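PDB 1H4V: histidine--tRNA ligase, which catalyses the ATP-dependent attachment of L-histidine to tRNA(His), releasing AMP and diphosphate, and works as a homodimeric class II aminoacyl-tRNA synthetase. Local coordinates for residues 15-19 with 323-327; 78-82 with 106-111; 153-157 with 315-321; 337-343 with 384-389. All coordinates share one frame; numbering follows the deposited sequence.

Contact 1: 15-19 with 323-327; sequences KELRM and LPEEK. With SO4 (sulfate ion), chain B.
K15, on helix 14-33, and L323, in the irregular segment 323-327, bring their CA atoms to 6.9 Å, the nearest CA pair across the contact. R18, one turn on, and L323 carry much of the contact. The R18 guanidinium holds P324 O end-on, with NH2 at 3.0 Å and NH1 at 3.3 Å; both come from the same face of the carbonyl plane, NH2 lying 56° out of it. A bend at chi3 (55°) brings NE and NH2 to a sulfate ion, NE meeting O4 at 2.6 Å almost straight (165°) and NH2 meeting O1 at 2.9 Å. L323 CG covers one guanidinium face. Over the other stands E326 OE1, a long ion pair of charges alone, the oxygen well off the plane. Extended beyond CG, K15 sets NZ 2.8 Å from E325 OE2, above the carboxylate plane. Alongside, M19 CE packs on L323 CD1 at 3.8 Å, while M19 rests on A313 and L316 of helix 309-318. R22 is a second sulfate ligand. Charged clasps tie the motif 1 helix to the chain leading toward the anticodon-binding domain, and R18 and R22 form an anion site that the sulfate, probably from the crystallisation liquor, occupies.

Contact 2: 78-82 with 106-111; sequences LRPEG and MAGPMF
R79 NH1 donates to P109 O at 2.7 Å, the shortest polar bond between the loop 78-82 and strand 102-111; the donor lies in the carbonyl plane, while the oxygen is tilted 19° from the guanidinium plane. With chi1 at -176°, CG of R79 swings opposite the backbone N, and a bend at chi3 (-68°) lays the chain past M110. There M110 SD touches R79 CD at 3.2 Å, and M106 CE covers one face of the guanidinium near its rim, the R79 and M106 chains running alongside in opposite senses. The backbone of the arginine is held too: R79 O accepts from F111 N at 2.8 Å and receives a CA-H contact from M110. A water bridges the carbonyl oxygens of L78 and F111. L78 CG sits over one face of the F111 ring, 4.0 Å above its plane, and G82 leaves room for the two methionine methyls, M110 CE lying 3.6 Å from G82 N. A leucine in place of R79 is likely to leave P109 O without its charged donor and the methyl of M106 without the flat group it covers. E81 turns to K52 and caps A84 N. Strands 102-111 and 123-132 form the motif 2 hairpin of class II synthetases; one N-H of the buried R79 thus satisfies a strand carbonyl and fixes the loop there, while NH2 reaches T41 weakly.

Contact 3: 153-157 with 315-321; sequences ELGLR and ALEAEGF
E319 and R157 meet through two points of one carboxylate. OE2 takes the backbone N of R157 at 2.9 Å on its syn lone pair, nearly straight (164°), and OE1 lies 2.8 Å from NE in a salt bridge, a close charge pairing over one face of the guanidinium, whose plane is only 17° from that of the carboxylate. R157 folds back to do this with CG wedged between its backbone N and carbonyl carbon (chi1 44°). F321 CE1 stands over the same guanidinium face. The F321 ring also reaches the loop backbone, CZ lying 3.2 Å from G155 O, and L316 CD2 covers a ring face near the rim. L156 CD2 packs against L316 CD2 at 3.5 Å and A315 CB at 3.8 Å, the two leucine side chains crossing at about a right angle. G155 and G320 each end a helix in a Schellman motif; of the two only G155 lies in the contact, where a CB would clash with F321 CZ. Farther out, H273 NE2 hydrogen-bonds E319 OE2, and L282 of strand 281-287 backs L156 and A315. The turn closing the motif 3 helix is tied to the loop after helix 137-153 by a carboxylate shared among a backbone N-H, an arginine and a histidine; these partners and R157 O, 3.1 Å from E319 OE2, probably pull its ionisation in opposite directions.

Contact 4: 337-343 with 384-389; sequences TEEAVAE and LGEDEL
L389 points its two methyls at different turns of helix 338-351 and so sets the contact. CD2 presses on E343 CG at 3.3 Å, the two side chains crossing at a slant, and CD1 rests against A340 CA at 3.8 Å. E339 runs alongside L389 in the reverse sense, its CD 3.9 Å from CD1; E343 thus offers CB and CG, and E339 its CG and carboxylate carbon, to different methyls of the leucine. A bend at chi2 (-61°) leaves E343 CG against L389, and E343 OE1 makes a salt bridge with R246 of the second subunit. On the strand side, L384 sends CD1 to E343 C at 3.8 Å, while its carbonyl oxygen lies close to A340 CB at 3.2 Å. T337 turns its methyl toward the start of the facing helix, CG2 lying 4.1 Å from E386 N, and its hydroxyl to its own helix. OG1, between the backbone N and carbonyl carbon (chi1 63°), accepts from A340 N at 3.3 Å as the N-cap of helix 338-351. With an alanine here, A340 N would probably lose its capping acceptor and the first turn could fray. G385 is the N-cap residue of the facing helix. Both helices start just beyond neighbouring parallel strands, 331-335 and 380-384, of the anticodon-binding domain; van der Waals contact, largely of aliphatic groups, joins them, and the polar end of E343 serves the dimer instead.

In the fold
Contacts 1, 2 and 3 gather round the catalytic domain, each on one of the class II signature motifs, of which motifs 2 and 3 build the active site; no substrate is bound. Contacts 1 and 3, centres 15 Å apart, touch directly where M19 SD meets L316 CD1 at 3.9 Å, so helix 14-33 packs into both. Contact 2 lies about 24 Å from each of them between centres. Contact 4 stands apart in the anticodon-binding domain, its centre 34 Å from contact 1 and 51 Å from contact 2; contact 1 holds the chain that leads there. Contacts 1, 2 and 4 touch the second subunit, and beside contact 3 E153 packs on P353 of that subunit.

Contact 1: 15-19 with 323-327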
# COMPACT_ATOMS: atom_id res chain seq x y z
N LYS A 15 -0.51 -14.49 -8.07
CA LYS A 15 -1.86 -14.64 -7.54
C LYS A 15 -2.09 -14.20 -6.10
O LYS A 15 -3.13 -13.62 -5.78
CB LYS A 15 -2.33 -16.08 -7.74
CG LYS A 15 -2.69 -16.34 -9.19
CD LYS A 15 -3.16 -17.75 -9.46
CE LYS A 15 -3.57 -17.87 -10.92
NZ LYS A 15 -3.93 -19.26 -11.28
N GLU A 16 -1.14 -14.48 -5.22
CA GLU A 16 -1.29 -14.09 -3.83
C GLU A 16 -1.49 -12.58 -3.72
O GLU A 16 -2.37 -12.11 -3.00
CB GLU A 16 -0.05 -14.52 -3.04
CG GLU A 16 0.02 -13.95 -1.65
CD GLU A 16 0.28 -14.99 -0.59
OE1 GLU A 16 1.36 -15.63 -0.62
OE2 GLU A 16 -0.59 -15.16 0.28
N LEU A 17 -0.68 -11.83 -4.44
CA LEU A 17 -0.79 -10.37 -4.42
C LEU A 17 -2.15 -9.95 -4.97
O LEU A 17 -2.83 -9.09 -4.39
CB LEU A 17 0.30 -9.74 -5.29
CG LEU A 17 0.84 -8.34 -4.97
CD1 LEU A 17 1.21 -7.67 -6.29
CD2 LEU A 17 -0.16 -7.50 -4.22
N ARG A 18 -2.55 -10.56 -6.09
CA ARG A 18 -3.81 -10.22 -6.72
C ARG A 18 -4.99 -10.50 -5.79
O ARG A 18 -5.96 -9.75 -5.77
CB ARG A 18 -3.94 -10.95 -8.06
CG ARG A 18 -3.10 -10.31 -9.17
CD ARG A 18 -3.05 -11.18 -10.43
NE ARG A 18 -4.39 -11.51 -10.92
CZ ARG A 18 -4.70 -12.63 -11.56
NH1 ARG A 18 -3.77 -13.54 -11.79
NH2 ARG A 18 -5.95 -12.84 -11.97
N MET A 19 -4.88 -11.57 -5.00
CA MET A 19 -5.94 -11.90 -4.07
C MET A 19 -6.04 -10.79 -3.01
O MET A 19 -7.13 -10.34 -2.68
CB MET A 19 -5.66 -13.24 -3.40
CG MET A 19 -6.85 -13.78 -2.63
SD MET A 19 -8.37 -13.80 -3.64
CE MET A 19 -8.12 -15.30 -4.57
N LEU A 323 -8.36 -17.92 -8.67
CA LEU A 323 -8.24 -16.66 -9.39
C LEU A 323 -7.89 -16.96 -10.84
O LEU A 323 -7.08 -17.85 -11.11
CB LEU A 323 -7.13 -15.82 -8.73
CG LEU A 323 -7.24 -14.30 -8.61
CD1 LEU A 323 -8.57 -13.90 -8.02
CD2 LEU A 323 -6.10 -13.80 -7.73
N PRO A 324 -8.50 -16.24 -11.79
CA PRO A 324 -8.18 -16.50 -13.20
C PRO A 324 -6.69 -16.28 -13.48
O PRO A 324 -5.95 -15.81 -12.61
CB PRO A 324 -9.07 -15.50 -13.94
CG PRO A 324 -9.19 -14.37 -12.97
CD PRO A 324 -9.41 -15.09 -11.66
N GLU A 325 -6.26 -16.60 -14.68
CA GLU A 325 -4.86 -16.43 -15.04
C GLU A 325 -4.54 -14.97 -15.36
O GLU A 325 -5.40 -14.22 -15.80
CB GLU A 325 -4.49 -17.31 -16.24
CG GLU A 325 -4.66 -18.81 -16.00
CD GLU A 325 -3.94 -19.28 -14.74
OE1 GLU A 325 -2.76 -18.92 -14.56
OE2 GLU A 325 -4.55 -20.03 -13.95
N GLU A 326 -3.28 -14.60 -15.11
CA GLU A 326 -2.80 -13.24 -15.37
C GLU A 326 -3.03 -12.95 -16.85
O GLU A 326 -2.72 -13.79 -17.70
CB GLU A 326 -1.31 -13.15 -15.05
CG GLU A 326 -0.69 -11.76 -15.10
CD GLU A 326 -1.02 -10.92 -13.88
OE1 GLU A 326 -2.18 -10.46 -13.75
OE2 GLU A 326 -0.11 -10.72 -13.04
N LYS A 327 -3.57 -11.78 -17.17
CA LYS A 327 -3.80 -11.44 -18.57
C LYS A 327 -2.46 -11.29 -19.28
O LYS A 327 -1.46 -10.92 -18.67
CB LYS A 327 -4.59 -10.14 -18.69
CG LYS A 327 -5.25 -9.97 -20.06
CD LYS A 327 -5.47 -8.51 -20.42
CE LYS A 327 -4.14 -7.81 -20.68
NZ LYS A 327 -4.31 -6.42 -21.20
S SO4 B . -7.37 -9.34 -11.07
O1 SO4 B . -7.81 -10.62 -11.66
O2 SO4 B . -8.27 -8.97 -9.96
O3 SO4 B . -7.39 -8.27 -12.08
O4 SO4 B . -5.99 -9.50 -10.56

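Contact 2: 78-82 with 106-111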
# COMPACT_ATOMS: atom_id res chain seq x y z
N LEU A 78 6.58 -0.01 15.72
CA LEU A 78 5.98 -0.42 14.45
C LEU A 78 4.50 -0.67 14.71
O LEU A 78 4.14 -1.37 15.64
CB LEU A 78 6.66 -1.70 13.95
CG LEU A 78 7.67 -1.62 12.80
CD1 LEU A 78 8.57 -0.43 12.96
CD2 LEU A 78 8.48 -2.89 12.74
N ARG A 79 3.64 -0.08 13.88
CA ARG A 79 2.20 -0.22 14.02
C ARG A 79 1.72 -1.66 14.25
O ARG A 79 1.86 -2.52 13.37
CB ARG A 79 1.51 0.35 12.77
CG ARG A 79 0.01 0.33 12.85
CD ARG A 79 -0.58 0.22 11.46
NE ARG A 79 -0.33 1.42 10.68
CZ ARG A 79 -0.12 1.41 9.37
NH1 ARG A 79 -0.12 0.26 8.71
NH2 ARG A 79 0.06 2.55 8.72
N PRO A 80 1.14 -1.94 15.43
CA PRO A 80 0.62 -3.27 15.79
C PRO A 80 -0.89 -3.40 15.60
O PRO A 80 -1.42 -4.51 15.55
CB PRO A 80 0.99 -3.37 17.26
CG PRO A 80 0.69 -1.99 17.73
CD PRO A 80 1.27 -1.10 16.63
N GLU A 81 -1.57 -2.27 15.49
CA GLU A 81 -3.02 -2.23 15.32
C GLU A 81 -3.37 -0.95 14.57
O GLU A 81 -2.54 -0.06 14.42
CB GLU A 81 -3.73 -2.19 16.69
CG GLU A 81 -3.43 -0.92 17.47
CD GLU A 81 -4.46 -0.63 18.54
OE1 GLU A 81 -4.65 -1.49 19.43
OE2 GLU A 81 -5.09 0.45 18.50
N GLY A 82 -4.62 -0.85 14.12
CA GLY A 82 -5.02 0.33 13.39
C GLY A 82 -5.80 1.38 14.16
O GLY A 82 -5.61 2.58 13.93
N MET A 106 -8.95 2.09 6.54
CA MET A 106 -7.56 1.98 6.18
C MET A 106 -7.19 0.52 5.96
O MET A 106 -7.78 -0.39 6.54
CB MET A 106 -6.72 2.58 7.33
CG MET A 106 -5.21 2.40 7.26
SD MET A 106 -4.42 3.38 8.58
CE MET A 106 -4.34 2.21 9.96
N ALA A 107 -6.22 0.31 5.09
CA ALA A 107 -5.72 -1.01 4.79
C ALA A 107 -4.21 -0.87 4.83
O ALA A 107 -3.66 0.08 4.29
CB ALA A 107 -6.18 -1.45 3.42
N GLY A 108 -3.54 -1.80 5.48
CA GLY A 108 -2.09 -1.71 5.52
C GLY A 108 -1.43 -2.76 6.38
O GLY A 108 -2.11 -3.56 7.01
N PRO A 109 -0.10 -2.79 6.42
CA PRO A 109 0.59 -3.78 7.24
C PRO A 109 0.57 -3.50 8.74
O PRO A 109 0.51 -2.34 9.16
CB PRO A 109 2.01 -3.75 6.67
CG PRO A 109 2.16 -2.35 6.26
CD PRO A 109 0.85 -2.06 5.56
N MET A 110 0.60 -4.57 9.53
CA MET A 110 0.65 -4.50 10.98
C MET A 110 1.83 -5.39 11.36
O MET A 110 2.24 -6.27 10.60
CB MET A 110 -0.61 -5.05 11.63
CG MET A 110 -1.88 -4.33 11.28
SD MET A 110 -1.90 -2.64 11.85
CE MET A 110 -3.32 -1.93 10.89
N PHE A 111 2.35 -5.17 12.55
CA PHE A 111 3.52 -5.89 13.02
C PHE A 111 3.31 -6.47 14.39
O PHE A 111 2.91 -5.79 15.33
CB PHE A 111 4.70 -4.93 12.95
CG PHE A 111 4.88 -4.35 11.58
CD1 PHE A 111 5.57 -5.07 10.60
CD2 PHE A 111 4.30 -3.14 11.24
CE1 PHE A 111 5.67 -4.59 9.29
CE2 PHE A 111 4.38 -2.64 9.93
CZ PHE A 111 5.07 -3.37 8.96
O HOH W 1 4.97 -3.91 16.40

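Contact 3: 153-157 with 315-321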
# COMPACT_ATOMS: atom_id res chain seq x y z
N GLU A 153 -19.44 -9.83 0.03
CA GLU A 153 -19.12 -9.38 -1.32
C GLU A 153 -17.92 -10.11 -1.89
O GLU A 153 -17.76 -10.20 -3.11
CB GLU A 153 -18.84 -7.87 -1.33
CG GLU A 153 -20.06 -7.02 -1.03
CD GLU A 153 -20.99 -6.86 -2.22
OE1 GLU A 153 -22.18 -6.52 -2.00
OE2 GLU A 153 -20.54 -7.05 -3.38
N LEU A 154 -17.06 -10.63 -1.01
CA LEU A 154 -15.88 -11.37 -1.44
C LEU A 154 -16.27 -12.76 -1.91
O LEU A 154 -15.45 -13.47 -2.48
CB LEU A 154 -14.87 -11.48 -0.30
CG LEU A 154 -14.18 -10.18 0.13
CD1 LEU A 154 -13.35 -10.44 1.36
CD2 LEU A 154 -13.33 -9.64 -1.00
N GLY A 155 -17.52 -13.14 -1.66
CA GLY A 155 -17.99 -14.45 -2.07
C GLY A 155 -18.06 -15.47 -0.95
O GLY A 155 -18.53 -16.59 -1.15
N LEU A 156 -17.58 -15.10 0.23
CA LEU A 156 -17.61 -16.01 1.36
C LEU A 156 -19.05 -16.25 1.80
O LEU A 156 -19.88 -15.34 1.77
CB LEU A 156 -16.80 -15.43 2.52
CG LEU A 156 -15.29 -15.34 2.33
CD1 LEU A 156 -14.65 -14.58 3.48
CD2 LEU A 156 -14.71 -16.75 2.22
N ARG A 157 -19.34 -17.49 2.18
CA ARG A 157 -20.67 -17.86 2.68
C ARG A 157 -20.45 -18.61 3.99
O ARG A 157 -19.31 -18.86 4.37
CB ARG A 157 -21.43 -18.73 1.68
CG ARG A 157 -20.62 -19.82 1.03
CD ARG A 157 -20.43 -19.53 -0.44
NE ARG A 157 -19.45 -20.42 -1.04
CZ ARG A 157 -19.17 -20.46 -2.34
NH1 ARG A 157 -19.81 -19.64 -3.17
NH2 ARG A 157 -18.25 -21.29 -2.80
N ALA A 315 -9.66 -18.09 3.98
CA ALA A 315 -11.06 -18.49 3.98
C ALA A 315 -11.55 -18.67 2.55
O ALA A 315 -12.24 -19.64 2.25
CB ALA A 315 -11.90 -17.47 4.71
N LEU A 316 -11.19 -17.75 1.66
CA LEU A 316 -11.60 -17.85 0.26
C LEU A 316 -11.01 -19.11 -0.36
O LEU A 316 -11.71 -19.85 -1.05
CB LEU A 316 -11.13 -16.63 -0.54
CG LEU A 316 -11.97 -15.36 -0.37
CD1 LEU A 316 -11.34 -14.22 -1.16
CD2 LEU A 316 -13.39 -15.61 -0.84
N GLU A 317 -9.73 -19.34 -0.10
CA GLU A 317 -9.03 -20.52 -0.59
C GLU A 317 -9.74 -21.79 -0.11
O GLU A 317 -9.95 -22.73 -0.88
CB GLU A 317 -7.59 -20.50 -0.08
CG GLU A 317 -6.72 -21.65 -0.55
CD GLU A 317 -5.32 -21.56 0.04
OE1 GLU A 317 -5.14 -21.96 1.22
OE2 GLU A 317 -4.41 -21.09 -0.67
N ALA A 318 -10.10 -21.81 1.17
CA ALA A 318 -10.79 -22.95 1.76
C ALA A 318 -12.12 -23.22 1.06
O ALA A 318 -12.51 -24.37 0.91
CB ALA A 318 -11.03 -22.70 3.25
N GLU A 319 -12.80 -22.17 0.62
CA GLU A 319 -14.07 -22.32 -0.09
C GLU A 319 -13.84 -22.66 -1.55
O GLU A 319 -14.78 -22.78 -2.33
CB GLU A 319 -14.90 -21.04 -0.01
CG GLU A 319 -15.48 -20.73 1.36
CD GLU A 319 -16.63 -19.74 1.26
OE1 GLU A 319 -17.12 -19.54 0.13
OE2 GLU A 319 -17.04 -19.19 2.30
N GLY A 320 -12.57 -22.80 -1.93
CA GLY A 320 -12.24 -23.13 -3.30
C GLY A 320 -12.07 -21.97 -4.26
O GLY A 320 -11.74 -22.19 -5.43
N PHE A 321 -12.28 -20.74 -3.80
CA PHE A 321 -12.13 -19.58 -4.68
C PHE A 321 -10.76 -19.53 -5.36
O PHE A 321 -9.73 -19.37 -4.71
CB PHE A 321 -12.36 -18.29 -3.90
CG PHE A 321 -13.80 -17.89 -3.79
CD1 PHE A 321 -14.70 -18.68 -3.08
CD2 PHE A 321 -14.27 -16.73 -4.41
CE1 PHE A 321 -16.04 -18.32 -2.98
CE2 PHE A 321 -15.61 -16.36 -4.31
CZ PHE A 321 -16.50 -17.16 -3.60

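Contact 4: 337-343 with 384-389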
# COMPACT_ATOMS: atom_id res chain seq x y z
N THR A 337 15.90 -11.27 -36.72
CA THR A 337 17.34 -11.06 -36.86
C THR A 337 17.79 -10.26 -35.65
O THR A 337 16.97 -9.76 -34.88
CB THR A 337 17.70 -10.25 -38.14
OG1 THR A 337 17.12 -8.94 -38.07
CG2 THR A 337 17.21 -10.97 -39.38
N GLU A 338 19.11 -10.16 -35.48
CA GLU A 338 19.68 -9.44 -34.36
C GLU A 338 19.39 -7.94 -34.46
O GLU A 338 19.20 -7.28 -33.45
CB GLU A 338 21.19 -9.67 -34.31
CG GLU A 338 21.81 -9.23 -33.00
CD GLU A 338 21.47 -10.16 -31.84
OE1 GLU A 338 21.58 -9.73 -30.67
OE2 GLU A 338 21.11 -11.34 -32.10
N GLU A 339 19.38 -7.41 -35.68
CA GLU A 339 19.11 -5.99 -35.87
C GLU A 339 17.64 -5.67 -35.56
O GLU A 339 17.31 -4.54 -35.19
CB GLU A 339 19.41 -5.55 -37.31
CG GLU A 339 19.05 -4.09 -37.60
CD GLU A 339 18.98 -3.76 -39.09
OE1 GLU A 339 18.49 -2.65 -39.41
OE2 GLU A 339 19.39 -4.59 -39.93
N ALA A 340 16.78 -6.67 -35.71
CA ALA A 340 15.36 -6.49 -35.47
C ALA A 340 15.01 -6.41 -33.98
O ALA A 340 13.92 -5.95 -33.62
CB ALA A 340 14.59 -7.62 -36.14
N VAL A 341 15.92 -6.86 -33.12
CA VAL A 341 15.70 -6.82 -31.67
C VAL A 341 15.46 -5.37 -31.24
O VAL A 341 14.50 -5.07 -30.53
CB VAL A 341 16.94 -7.36 -30.93
CG1 VAL A 341 16.77 -7.17 -29.43
CG2 VAL A 341 17.16 -8.81 -31.27
N ALA A 342 16.32 -4.47 -31.69
CA ALA A 342 16.19 -3.05 -31.37
C ALA A 342 14.90 -2.48 -31.97
O ALA A 342 14.20 -1.70 -31.34
CB ALA A 342 17.38 -2.28 -31.90
N GLU A 343 14.61 -2.87 -33.21
CA GLU A 343 13.41 -2.40 -33.88
C GLU A 343 12.16 -2.88 -33.16
O GLU A 343 11.14 -2.19 -33.15
CB GLU A 343 13.40 -2.87 -35.34
CG GLU A 343 14.62 -2.49 -36.15
CD GLU A 343 14.83 -0.99 -36.26
OE1 GLU A 343 13.82 -0.25 -36.41
OE2 GLU A 343 16.00 -0.55 -36.23
N LEU A 384 9.29 -9.37 -36.86
CA LEU A 384 10.16 -8.39 -37.50
C LEU A 384 11.42 -9.06 -38.02
O LEU A 384 12.25 -9.56 -37.26
CB LEU A 384 10.54 -7.29 -36.51
CG LEU A 384 9.47 -6.31 -36.06
CD1 LEU A 384 10.05 -5.42 -34.97
CD2 LEU A 384 9.01 -5.46 -37.24
N GLY A 385 11.55 -9.08 -39.34
CA GLY A 385 12.71 -9.68 -39.96
C GLY A 385 13.28 -8.72 -40.97
O GLY A 385 12.81 -7.58 -41.11
N GLU A 386 14.30 -9.19 -41.69
CA GLU A 386 14.97 -8.39 -42.70
C GLU A 386 13.96 -7.78 -43.67
O GLU A 386 14.04 -6.60 -43.99
CB GLU A 386 15.95 -9.28 -43.46
CG GLU A 386 16.96 -8.53 -44.28
CD GLU A 386 17.94 -9.46 -44.96
OE1 GLU A 386 18.95 -8.95 -45.48
OE2 GLU A 386 17.70 -10.69 -44.97
N ASP A 387 13.00 -8.59 -44.11
CA ASP A 387 11.98 -8.13 -45.05
C ASP A 387 11.13 -6.97 -44.51
O ASP A 387 10.99 -5.94 -45.17
CB ASP A 387 11.06 -9.30 -45.46
CG ASP A 387 11.83 -10.46 -46.09
OD1 ASP A 387 12.61 -11.13 -45.37
OD2 ASP A 387 11.66 -10.69 -47.31
N GLU A 388 10.54 -7.13 -43.33
CA GLU A 388 9.72 -6.04 -42.80
C GLU A 388 10.57 -4.83 -42.43
O GLU A 388 10.10 -3.70 -42.54
CB GLU A 388 8.87 -6.48 -41.59
CG GLU A 388 9.35 -7.70 -40.82
CD GLU A 388 8.98 -9.00 -41.51
OE1 GLU A 388 7.79 -9.16 -41.85
OE2 GLU A 388 9.87 -9.85 -41.71
N LEU A 389 11.81 -5.06 -42.02
CA LEU A 389 12.67 -3.95 -41.67
C LEU A 389 12.97 -3.07 -42.88
O LEU A 389 12.91 -1.85 -42.79
CB LEU A 389 13.98 -4.44 -41.04
CG LEU A 389 13.90 -4.99 -39.61
CD1 LEU A 389 15.30 -5.19 -39.05
CD2 LEU A 389 13.13 -4.02 -38.72